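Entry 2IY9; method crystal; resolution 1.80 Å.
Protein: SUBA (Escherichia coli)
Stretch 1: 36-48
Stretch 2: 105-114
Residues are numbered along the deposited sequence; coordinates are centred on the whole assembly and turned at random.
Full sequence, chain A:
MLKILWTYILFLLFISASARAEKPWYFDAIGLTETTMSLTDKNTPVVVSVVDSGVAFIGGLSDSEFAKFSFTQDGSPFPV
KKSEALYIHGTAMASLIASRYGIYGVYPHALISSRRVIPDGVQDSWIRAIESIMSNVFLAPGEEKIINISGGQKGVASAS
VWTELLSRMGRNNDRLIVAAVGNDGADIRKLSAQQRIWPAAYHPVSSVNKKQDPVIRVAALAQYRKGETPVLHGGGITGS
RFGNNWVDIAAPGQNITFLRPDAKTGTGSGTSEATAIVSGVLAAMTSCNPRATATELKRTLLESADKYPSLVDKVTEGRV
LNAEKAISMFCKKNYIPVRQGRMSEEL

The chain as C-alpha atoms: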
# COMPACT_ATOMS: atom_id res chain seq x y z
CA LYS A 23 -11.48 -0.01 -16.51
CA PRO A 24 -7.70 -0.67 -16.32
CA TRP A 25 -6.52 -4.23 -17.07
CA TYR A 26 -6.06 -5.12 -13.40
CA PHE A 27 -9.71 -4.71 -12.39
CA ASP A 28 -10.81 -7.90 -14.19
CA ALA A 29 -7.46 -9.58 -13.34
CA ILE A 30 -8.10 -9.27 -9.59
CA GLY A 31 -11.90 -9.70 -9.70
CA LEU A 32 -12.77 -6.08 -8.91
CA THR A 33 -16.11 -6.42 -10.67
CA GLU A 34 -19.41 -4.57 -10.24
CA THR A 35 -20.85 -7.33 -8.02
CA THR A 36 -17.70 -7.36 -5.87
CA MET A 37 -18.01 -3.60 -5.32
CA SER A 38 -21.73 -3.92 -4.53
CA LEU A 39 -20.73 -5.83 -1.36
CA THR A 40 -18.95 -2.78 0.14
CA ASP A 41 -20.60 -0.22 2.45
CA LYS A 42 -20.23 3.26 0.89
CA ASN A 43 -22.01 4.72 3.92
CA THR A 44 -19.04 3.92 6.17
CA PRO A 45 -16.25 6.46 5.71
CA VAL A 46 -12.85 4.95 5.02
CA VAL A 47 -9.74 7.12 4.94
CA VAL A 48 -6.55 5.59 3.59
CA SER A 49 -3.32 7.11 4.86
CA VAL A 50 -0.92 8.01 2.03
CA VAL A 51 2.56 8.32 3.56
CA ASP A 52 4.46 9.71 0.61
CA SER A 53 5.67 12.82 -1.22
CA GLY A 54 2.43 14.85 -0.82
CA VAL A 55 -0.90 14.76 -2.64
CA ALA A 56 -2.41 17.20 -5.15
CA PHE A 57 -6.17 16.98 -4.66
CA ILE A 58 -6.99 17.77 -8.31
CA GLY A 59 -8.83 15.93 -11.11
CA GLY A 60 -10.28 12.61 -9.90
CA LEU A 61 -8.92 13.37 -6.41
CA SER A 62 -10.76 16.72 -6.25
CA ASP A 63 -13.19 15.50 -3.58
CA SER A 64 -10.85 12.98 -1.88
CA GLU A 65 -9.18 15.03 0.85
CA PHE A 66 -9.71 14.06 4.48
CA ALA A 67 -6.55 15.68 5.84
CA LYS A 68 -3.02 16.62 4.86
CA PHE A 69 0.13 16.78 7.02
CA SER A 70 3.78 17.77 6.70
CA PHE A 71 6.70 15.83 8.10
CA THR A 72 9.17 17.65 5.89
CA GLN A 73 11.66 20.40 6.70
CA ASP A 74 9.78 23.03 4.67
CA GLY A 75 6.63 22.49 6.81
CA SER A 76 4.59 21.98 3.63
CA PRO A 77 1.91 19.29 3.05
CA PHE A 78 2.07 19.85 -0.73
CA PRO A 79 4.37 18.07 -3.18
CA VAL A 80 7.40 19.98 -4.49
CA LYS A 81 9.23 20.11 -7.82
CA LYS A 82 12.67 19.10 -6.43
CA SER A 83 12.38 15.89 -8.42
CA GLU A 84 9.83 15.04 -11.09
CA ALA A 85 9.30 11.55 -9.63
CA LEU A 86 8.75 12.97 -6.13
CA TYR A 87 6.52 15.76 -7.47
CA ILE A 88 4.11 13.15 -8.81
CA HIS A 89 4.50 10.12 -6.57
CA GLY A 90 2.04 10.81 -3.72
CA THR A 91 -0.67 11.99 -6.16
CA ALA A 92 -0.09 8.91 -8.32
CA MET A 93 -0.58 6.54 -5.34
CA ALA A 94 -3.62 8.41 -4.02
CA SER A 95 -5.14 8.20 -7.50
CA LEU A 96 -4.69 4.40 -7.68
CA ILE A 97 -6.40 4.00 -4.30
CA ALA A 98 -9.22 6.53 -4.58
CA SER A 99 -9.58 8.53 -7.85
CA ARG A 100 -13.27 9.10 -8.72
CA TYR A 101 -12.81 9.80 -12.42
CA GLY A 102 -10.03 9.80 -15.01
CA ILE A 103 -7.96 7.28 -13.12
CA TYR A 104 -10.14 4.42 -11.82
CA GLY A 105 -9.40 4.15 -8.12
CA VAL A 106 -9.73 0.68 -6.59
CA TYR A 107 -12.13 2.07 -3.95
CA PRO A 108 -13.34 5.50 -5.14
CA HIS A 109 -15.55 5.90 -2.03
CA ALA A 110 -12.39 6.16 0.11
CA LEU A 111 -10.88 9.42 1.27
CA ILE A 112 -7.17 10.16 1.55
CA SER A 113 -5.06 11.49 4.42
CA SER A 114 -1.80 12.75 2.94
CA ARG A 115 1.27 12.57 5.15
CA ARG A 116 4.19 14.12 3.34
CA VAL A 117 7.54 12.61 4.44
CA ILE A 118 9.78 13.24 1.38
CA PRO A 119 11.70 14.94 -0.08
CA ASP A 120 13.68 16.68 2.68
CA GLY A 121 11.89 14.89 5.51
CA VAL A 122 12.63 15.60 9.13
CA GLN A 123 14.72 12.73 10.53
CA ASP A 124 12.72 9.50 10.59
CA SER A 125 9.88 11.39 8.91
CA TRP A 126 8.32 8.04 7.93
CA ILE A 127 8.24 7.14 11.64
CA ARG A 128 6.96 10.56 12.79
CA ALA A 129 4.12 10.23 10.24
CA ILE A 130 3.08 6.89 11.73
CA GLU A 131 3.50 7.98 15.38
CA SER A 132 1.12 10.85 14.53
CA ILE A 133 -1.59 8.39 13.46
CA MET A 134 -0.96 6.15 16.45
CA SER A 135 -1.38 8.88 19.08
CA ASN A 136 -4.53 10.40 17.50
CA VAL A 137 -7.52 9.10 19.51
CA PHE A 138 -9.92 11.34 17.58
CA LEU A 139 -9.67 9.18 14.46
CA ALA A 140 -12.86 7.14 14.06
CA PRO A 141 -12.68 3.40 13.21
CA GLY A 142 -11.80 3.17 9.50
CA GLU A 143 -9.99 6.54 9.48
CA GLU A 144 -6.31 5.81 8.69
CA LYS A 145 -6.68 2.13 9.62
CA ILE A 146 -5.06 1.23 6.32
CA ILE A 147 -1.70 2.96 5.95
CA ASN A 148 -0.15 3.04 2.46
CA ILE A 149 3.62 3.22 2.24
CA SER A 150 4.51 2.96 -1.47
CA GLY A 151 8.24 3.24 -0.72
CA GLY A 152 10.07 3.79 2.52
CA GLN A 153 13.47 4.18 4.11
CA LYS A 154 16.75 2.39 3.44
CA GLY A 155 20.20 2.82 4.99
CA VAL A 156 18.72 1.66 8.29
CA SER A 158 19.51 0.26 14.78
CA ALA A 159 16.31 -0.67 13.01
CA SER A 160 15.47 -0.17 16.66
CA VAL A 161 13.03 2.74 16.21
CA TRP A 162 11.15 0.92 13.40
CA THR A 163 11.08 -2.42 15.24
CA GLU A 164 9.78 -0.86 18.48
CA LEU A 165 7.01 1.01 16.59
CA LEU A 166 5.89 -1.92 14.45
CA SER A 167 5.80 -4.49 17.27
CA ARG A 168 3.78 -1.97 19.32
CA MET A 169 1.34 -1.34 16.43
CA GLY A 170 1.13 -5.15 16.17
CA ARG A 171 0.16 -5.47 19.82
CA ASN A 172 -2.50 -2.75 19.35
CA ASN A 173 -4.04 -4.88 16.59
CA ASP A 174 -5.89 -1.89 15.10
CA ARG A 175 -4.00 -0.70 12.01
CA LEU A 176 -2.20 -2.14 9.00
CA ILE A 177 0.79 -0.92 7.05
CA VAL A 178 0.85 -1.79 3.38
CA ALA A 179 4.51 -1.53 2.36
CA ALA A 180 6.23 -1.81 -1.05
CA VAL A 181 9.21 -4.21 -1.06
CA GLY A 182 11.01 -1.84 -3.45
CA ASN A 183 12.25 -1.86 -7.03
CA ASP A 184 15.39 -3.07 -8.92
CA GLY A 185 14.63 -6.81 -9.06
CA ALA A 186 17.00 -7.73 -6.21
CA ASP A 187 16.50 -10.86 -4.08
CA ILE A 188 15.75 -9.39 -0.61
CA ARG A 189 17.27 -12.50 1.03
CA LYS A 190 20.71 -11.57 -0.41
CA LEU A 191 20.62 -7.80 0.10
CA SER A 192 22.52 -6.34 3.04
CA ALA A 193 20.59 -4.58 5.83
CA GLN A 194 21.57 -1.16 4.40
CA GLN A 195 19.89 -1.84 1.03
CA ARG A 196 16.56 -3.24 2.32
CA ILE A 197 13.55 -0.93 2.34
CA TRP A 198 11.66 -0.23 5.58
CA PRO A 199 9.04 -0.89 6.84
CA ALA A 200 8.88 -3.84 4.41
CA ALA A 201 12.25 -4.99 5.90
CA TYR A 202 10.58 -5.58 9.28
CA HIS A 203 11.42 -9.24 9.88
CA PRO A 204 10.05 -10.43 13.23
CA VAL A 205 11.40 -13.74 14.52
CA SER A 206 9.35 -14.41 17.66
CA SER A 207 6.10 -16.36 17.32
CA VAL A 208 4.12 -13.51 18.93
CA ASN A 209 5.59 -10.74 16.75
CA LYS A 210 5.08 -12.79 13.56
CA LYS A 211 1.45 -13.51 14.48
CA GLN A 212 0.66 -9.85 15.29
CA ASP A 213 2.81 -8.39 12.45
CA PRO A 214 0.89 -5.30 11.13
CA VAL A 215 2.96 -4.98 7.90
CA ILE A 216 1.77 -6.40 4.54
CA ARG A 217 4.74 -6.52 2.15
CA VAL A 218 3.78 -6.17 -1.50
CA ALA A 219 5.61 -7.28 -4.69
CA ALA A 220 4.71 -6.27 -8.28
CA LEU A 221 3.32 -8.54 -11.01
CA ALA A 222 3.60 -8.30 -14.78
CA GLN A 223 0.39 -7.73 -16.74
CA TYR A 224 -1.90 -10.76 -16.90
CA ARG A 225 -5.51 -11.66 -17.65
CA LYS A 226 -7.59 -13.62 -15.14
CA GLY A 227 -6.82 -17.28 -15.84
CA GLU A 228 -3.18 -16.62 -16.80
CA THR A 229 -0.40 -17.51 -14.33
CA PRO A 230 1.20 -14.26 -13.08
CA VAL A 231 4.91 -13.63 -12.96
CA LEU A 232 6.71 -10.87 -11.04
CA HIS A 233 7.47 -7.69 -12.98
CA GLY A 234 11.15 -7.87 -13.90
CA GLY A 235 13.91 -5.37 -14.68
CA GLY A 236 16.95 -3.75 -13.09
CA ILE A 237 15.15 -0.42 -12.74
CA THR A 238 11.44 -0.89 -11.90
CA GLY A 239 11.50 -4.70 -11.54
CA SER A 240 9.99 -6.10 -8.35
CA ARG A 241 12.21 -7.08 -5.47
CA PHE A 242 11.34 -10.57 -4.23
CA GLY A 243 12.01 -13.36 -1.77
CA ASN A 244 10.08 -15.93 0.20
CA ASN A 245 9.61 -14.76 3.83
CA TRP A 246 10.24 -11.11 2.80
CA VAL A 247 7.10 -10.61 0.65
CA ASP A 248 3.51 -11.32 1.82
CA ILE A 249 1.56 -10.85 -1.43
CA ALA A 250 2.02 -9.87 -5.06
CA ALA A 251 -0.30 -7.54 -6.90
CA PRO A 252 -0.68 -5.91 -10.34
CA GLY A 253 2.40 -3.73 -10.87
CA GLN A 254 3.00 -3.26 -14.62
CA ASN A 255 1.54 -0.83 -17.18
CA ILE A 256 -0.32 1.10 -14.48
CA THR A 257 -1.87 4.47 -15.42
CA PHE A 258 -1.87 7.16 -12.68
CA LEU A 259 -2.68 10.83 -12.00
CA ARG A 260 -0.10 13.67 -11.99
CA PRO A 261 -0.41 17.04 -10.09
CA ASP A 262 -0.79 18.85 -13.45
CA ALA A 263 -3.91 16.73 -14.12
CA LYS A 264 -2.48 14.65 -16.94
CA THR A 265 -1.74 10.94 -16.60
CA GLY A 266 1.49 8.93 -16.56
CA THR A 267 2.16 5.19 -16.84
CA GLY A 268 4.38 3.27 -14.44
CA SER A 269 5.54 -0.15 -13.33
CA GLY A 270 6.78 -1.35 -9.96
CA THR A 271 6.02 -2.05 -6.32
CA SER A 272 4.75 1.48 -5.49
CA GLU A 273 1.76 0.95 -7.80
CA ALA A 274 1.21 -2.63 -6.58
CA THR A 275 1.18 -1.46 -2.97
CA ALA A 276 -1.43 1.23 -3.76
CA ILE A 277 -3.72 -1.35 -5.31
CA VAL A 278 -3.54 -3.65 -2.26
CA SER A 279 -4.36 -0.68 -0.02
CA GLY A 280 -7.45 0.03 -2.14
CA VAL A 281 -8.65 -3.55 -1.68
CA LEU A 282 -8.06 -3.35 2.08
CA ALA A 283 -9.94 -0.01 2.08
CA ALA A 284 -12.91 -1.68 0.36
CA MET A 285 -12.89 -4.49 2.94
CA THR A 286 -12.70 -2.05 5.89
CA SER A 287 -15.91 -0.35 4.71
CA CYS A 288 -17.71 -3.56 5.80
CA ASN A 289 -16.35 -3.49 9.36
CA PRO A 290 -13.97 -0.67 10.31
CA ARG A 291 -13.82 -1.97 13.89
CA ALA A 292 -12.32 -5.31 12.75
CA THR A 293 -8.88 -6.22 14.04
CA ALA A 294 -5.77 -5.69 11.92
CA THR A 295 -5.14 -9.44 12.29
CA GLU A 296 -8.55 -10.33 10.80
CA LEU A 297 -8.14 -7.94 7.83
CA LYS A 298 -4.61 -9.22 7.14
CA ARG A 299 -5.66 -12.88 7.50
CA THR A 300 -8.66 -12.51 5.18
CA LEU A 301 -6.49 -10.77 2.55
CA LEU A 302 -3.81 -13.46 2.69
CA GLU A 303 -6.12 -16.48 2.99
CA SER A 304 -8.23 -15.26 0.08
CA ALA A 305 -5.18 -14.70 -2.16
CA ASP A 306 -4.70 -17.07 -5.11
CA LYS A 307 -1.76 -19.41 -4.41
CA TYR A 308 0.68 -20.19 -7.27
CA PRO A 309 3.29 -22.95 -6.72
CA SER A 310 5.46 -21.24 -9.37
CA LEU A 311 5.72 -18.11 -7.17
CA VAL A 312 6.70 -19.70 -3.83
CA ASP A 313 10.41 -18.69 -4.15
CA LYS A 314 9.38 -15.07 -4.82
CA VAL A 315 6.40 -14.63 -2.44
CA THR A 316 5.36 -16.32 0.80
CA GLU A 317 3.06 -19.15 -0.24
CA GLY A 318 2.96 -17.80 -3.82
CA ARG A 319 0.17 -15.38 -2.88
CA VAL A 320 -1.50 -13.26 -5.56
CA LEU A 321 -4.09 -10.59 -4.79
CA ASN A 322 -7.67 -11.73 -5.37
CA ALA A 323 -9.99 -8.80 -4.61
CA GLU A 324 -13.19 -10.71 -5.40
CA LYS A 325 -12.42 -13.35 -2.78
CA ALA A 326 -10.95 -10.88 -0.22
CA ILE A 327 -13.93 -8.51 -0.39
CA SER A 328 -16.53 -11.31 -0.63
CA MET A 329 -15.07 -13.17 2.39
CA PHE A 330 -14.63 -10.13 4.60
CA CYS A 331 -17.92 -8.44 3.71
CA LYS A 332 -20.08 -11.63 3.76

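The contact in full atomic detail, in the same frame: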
# COMPACT_ATOMS: atom_id res chain seq x y z
N THR A 36 -18.66 -7.42 -6.97
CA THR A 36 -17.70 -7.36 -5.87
C THR A 36 -17.87 -6.04 -5.13
O THR A 36 -17.99 -6.02 -3.90
CB THR A 36 -16.24 -7.49 -6.41
OG1 THR A 36 -16.06 -8.81 -6.93
CG2 THR A 36 -15.20 -7.24 -5.31
N MET A 37 -17.91 -4.95 -5.88
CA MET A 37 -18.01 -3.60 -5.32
C MET A 37 -19.35 -3.34 -4.64
O MET A 37 -19.43 -2.54 -3.70
CB MET A 37 -17.70 -2.54 -6.38
CG MET A 37 -16.31 -2.68 -6.96
SD MET A 37 -15.07 -3.10 -5.71
CE MET A 37 -14.95 -1.55 -4.80
N SER A 38 -20.40 -4.02 -5.12
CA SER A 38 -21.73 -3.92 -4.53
C SER A 38 -21.78 -4.40 -3.08
O SER A 38 -22.63 -3.97 -2.31
CB SER A 38 -22.73 -4.71 -5.38
OG SER A 38 -22.60 -6.11 -5.16
N LEU A 39 -20.84 -5.28 -2.71
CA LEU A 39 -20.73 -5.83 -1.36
C LEU A 39 -20.16 -4.87 -0.31
O LEU A 39 -20.24 -5.14 0.89
CB LEU A 39 -19.88 -7.12 -1.37
CG LEU A 39 -20.23 -8.22 -2.37
CD1 LEU A 39 -19.30 -9.41 -2.20
CD2 LEU A 39 -21.68 -8.65 -2.23
N THR A 40 -19.55 -3.77 -0.77
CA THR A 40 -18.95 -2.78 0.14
C THR A 40 -20.00 -1.79 0.65
O THR A 40 -21.05 -1.60 0.04
CB THR A 40 -17.78 -2.01 -0.54
OG1 THR A 40 -18.28 -1.20 -1.61
CG2 THR A 40 -16.73 -2.97 -1.08
N ASP A 41 -19.69 -1.15 1.79
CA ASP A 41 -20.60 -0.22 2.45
C ASP A 41 -20.09 1.21 2.24
O ASP A 41 -19.21 1.68 2.97
CB ASP A 41 -20.70 -0.57 3.95
CG ASP A 41 -21.51 0.44 4.76
OD1 ASP A 41 -22.19 0.03 5.73
OD2 ASP A 41 -21.46 1.66 4.47
N LYS A 42 -20.65 1.90 1.24
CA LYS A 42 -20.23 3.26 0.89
C LYS A 42 -20.68 4.30 1.92
O LYS A 42 -20.28 5.46 1.88
CB LYS A 42 -20.73 3.64 -0.52
CG LYS A 42 -22.23 3.95 -0.62
CD LYS A 42 -22.66 4.30 -2.07
CE LYS A 42 -22.13 5.65 -2.54
NZ LYS A 42 -22.29 5.86 -4.03
N ASN A 43 -21.51 3.86 2.86
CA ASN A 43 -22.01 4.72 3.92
C ASN A 43 -21.08 4.78 5.12
O ASN A 43 -21.29 5.58 6.02
CB ASN A 43 -23.42 4.26 4.32
CG ASN A 43 -24.43 4.45 3.21
OD1 ASN A 43 -24.58 5.56 2.68
ND2 ASN A 43 -25.11 3.37 2.82
N THR A 44 -20.05 3.94 5.12
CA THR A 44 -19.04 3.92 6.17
C THR A 44 -17.78 4.60 5.64
O THR A 44 -17.16 4.10 4.70
CB THR A 44 -18.71 2.49 6.61
OG1 THR A 44 -19.88 1.90 7.21
CG2 THR A 44 -17.57 2.47 7.62
N PRO A 45 -17.43 5.76 6.22
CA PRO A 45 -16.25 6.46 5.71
C PRO A 45 -14.98 5.67 5.97
O PRO A 45 -14.79 5.09 7.04
CB PRO A 45 -16.26 7.77 6.50
CG PRO A 45 -17.70 7.90 7.01
CD PRO A 45 -18.06 6.49 7.32
N VAL A 46 -14.14 5.61 4.94
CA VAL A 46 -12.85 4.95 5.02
C VAL A 46 -11.83 5.92 4.49
O VAL A 46 -11.95 6.39 3.36
CB VAL A 46 -12.82 3.66 4.15
CG1 VAL A 46 -11.41 3.05 4.13
CG2 VAL A 46 -13.82 2.64 4.67
N VAL A 47 -10.83 6.23 5.31
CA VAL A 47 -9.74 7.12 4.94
C VAL A 47 -8.46 6.29 4.89
O VAL A 47 -8.05 5.69 5.89
CB VAL A 47 -9.57 8.27 5.96
CG1 VAL A 47 -8.43 9.19 5.54
CG2 VAL A 47 -10.87 9.06 6.14
N VAL A 48 -7.82 6.27 3.73
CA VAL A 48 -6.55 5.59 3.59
C VAL A 48 -5.43 6.61 3.79
O VAL A 48 -5.45 7.71 3.22
CB VAL A 48 -6.41 4.92 2.20
CG1 VAL A 48 -5.02 4.28 2.03
CG2 VAL A 48 -7.52 3.88 2.00
N GLY A 105 -9.87 4.58 -9.42
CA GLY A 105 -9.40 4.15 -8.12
C GLY A 105 -10.01 2.80 -7.78
O GLY A 105 -11.13 2.50 -8.19
N VAL A 106 -9.25 1.98 -7.06
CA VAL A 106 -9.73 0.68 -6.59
C VAL A 106 -10.98 0.82 -5.73
O VAL A 106 -11.95 0.06 -5.89
CB VAL A 106 -8.64 -0.09 -5.81
CG1 VAL A 106 -9.26 -1.31 -5.09
CG2 VAL A 106 -7.54 -0.52 -6.74
N TYR A 107 -10.96 1.79 -4.80
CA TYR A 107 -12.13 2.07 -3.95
C TYR A 107 -12.40 3.58 -3.96
O TYR A 107 -11.96 4.31 -3.07
CB TYR A 107 -11.96 1.50 -2.53
CG TYR A 107 -13.24 1.54 -1.70
CD1 TYR A 107 -14.42 0.96 -2.18
CD2 TYR A 107 -13.27 2.15 -0.44
CE1 TYR A 107 -15.61 1.00 -1.44
CE2 TYR A 107 -14.45 2.20 0.31
CZ TYR A 107 -15.61 1.63 -0.20
OH TYR A 107 -16.77 1.67 0.53
N PRO A 108 -13.12 4.06 -4.99
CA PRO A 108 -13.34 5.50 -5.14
C PRO A 108 -14.17 6.16 -4.03
O PRO A 108 -14.18 7.39 -3.95
CB PRO A 108 -14.04 5.62 -6.50
CG PRO A 108 -14.62 4.29 -6.75
CD PRO A 108 -13.72 3.29 -6.10
N HIS A 109 -14.84 5.37 -3.20
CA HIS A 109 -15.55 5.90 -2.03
C HIS A 109 -14.62 6.33 -0.90
O HIS A 109 -15.02 7.08 -0.01
CB HIS A 109 -16.55 4.88 -1.48
CG HIS A 109 -17.62 4.51 -2.46
ND1 HIS A 109 -18.04 3.20 -2.63
CD2 HIS A 109 -18.35 5.26 -3.31
CE1 HIS A 109 -18.99 3.17 -3.55
NE2 HIS A 109 -19.19 4.40 -3.98
N ALA A 110 -13.38 5.82 -0.92
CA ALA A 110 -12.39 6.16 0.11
C ALA A 110 -11.97 7.62 0.05
O ALA A 110 -12.05 8.26 -0.99
CB ALA A 110 -11.16 5.26 0.00
N LEU A 111 -11.54 8.13 1.19
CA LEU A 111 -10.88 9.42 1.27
C LEU A 111 -9.40 9.19 1.54
O LEU A 111 -8.99 8.06 1.81
CB LEU A 111 -11.50 10.28 2.38
CG LEU A 111 -12.99 10.60 2.25
CD1 LEU A 111 -13.50 11.32 3.51
CD2 LEU A 111 -13.27 11.43 1.03
N ILE A 112 -8.62 10.26 1.46
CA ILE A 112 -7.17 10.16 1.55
C ILE A 112 -6.66 11.15 2.61
O ILE A 112 -7.03 12.32 2.62
CB ILE A 112 -6.51 10.50 0.17
CG1 ILE A 112 -6.91 9.47 -0.90
CG2 ILE A 112 -4.97 10.68 0.30
CD1 ILE A 112 -6.38 8.04 -0.66
N SER A 113 -5.81 10.64 3.50
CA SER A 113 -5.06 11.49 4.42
C SER A 113 -3.60 11.48 3.98
O SER A 113 -2.90 10.46 4.11
CB SER A 113 -5.18 10.98 5.86
OG SER A 113 -4.41 11.78 6.73
N SER A 114 -3.15 12.62 3.46
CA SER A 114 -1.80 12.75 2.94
C SER A 114 -0.82 13.10 4.05
O SER A 114 -1.02 14.06 4.81
CB SER A 114 -1.72 13.79 1.83
OG SER A 114 -0.41 13.85 1.32
O HOH W 1 -16.92 3.69 2.27
O HOH W 2 -15.41 6.57 2.57

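Two stretches of one chain, 36-48 and 105-114, meet as neighbouring parallel strands at one end and as packed loops at the other. Stretch 1 starts in the last part of a helix, passes through a type I turn from Asp41 to Thr44, closed by Thr44 N to Asp41 O at 3.2 Å, and ends in a strand. Stretch 2 runs through its own type I turn, Tyr107 to Ala110, where Ala110 N donates to Tyr107 O at 3.0 Å, and then enters a strand alongside the first. Val47 pairs with Leu111 (CA to CA 4.5 Å) and Val48 with Ile112 (CA to CA 5.0 Å). Three hydrogen bonds stitch the strands together: Leu111 N to Val46 O (2.8 Å), Val48 N to Leu111 O (2.9 Å) and Ser113 N to Val48 O (3.0 Å). Leu111 thus uses both its amide and its carbonyl, bonding to residues on either side of Val47, as parallel pairing requires. The same carbonyls also receive CA-H...O contacts, among them Val47 CA to Leu111 O at 3.4 Å and Ile112 CA to Val48 O at 3.4 Å. Just before the paired strands, a water extends the link: it donates to His109 O (2.7 Å) and accepts from Val46 N (2.9 Å).

Side chains alternate across the sheet. Val47 and Leu111 share one face, with Val47 CG2 4.0 Å from Leu111 CB; Val48 and Ile112 share the other, with Val48 CB 4.2 Å from Ile112 CD1. Beyond the strands, Tyr107 points toward stretch 1 and has the largest area covered across the contact. Its neighbours gather at the ring edge, near the ring plane: Met37 CE lies 3.7 Å from Tyr107 CD1, Thr40 OG1 3.5 Å from Tyr107 CE1, and Val46 CB 4.4 Å from Tyr107 CE2. The Met37 side chain leaves its backbone sideways, but its m, m, m conformation brings the methyl to the ring. Thr40 OG1 is itself held by donating to Met37 O at 2.7 Å. Tyr107 OH is 3.5 Å from Asp41 O, at an angle too poor for a hydrogen bond; a second water bridges the gap, hydrogen-bonded to Tyr107 OH at 2.7 Å and donating to Asp41 O (3.1 Å) and Thr44 O (2.5 Å), so the hydroxyl is tied to both ends of the turn. At the exposed margin, Lys42 CB sits over one face of the His109 ring, 3.5 Å from its centroid and 15° off the normal, a CH-pi contact.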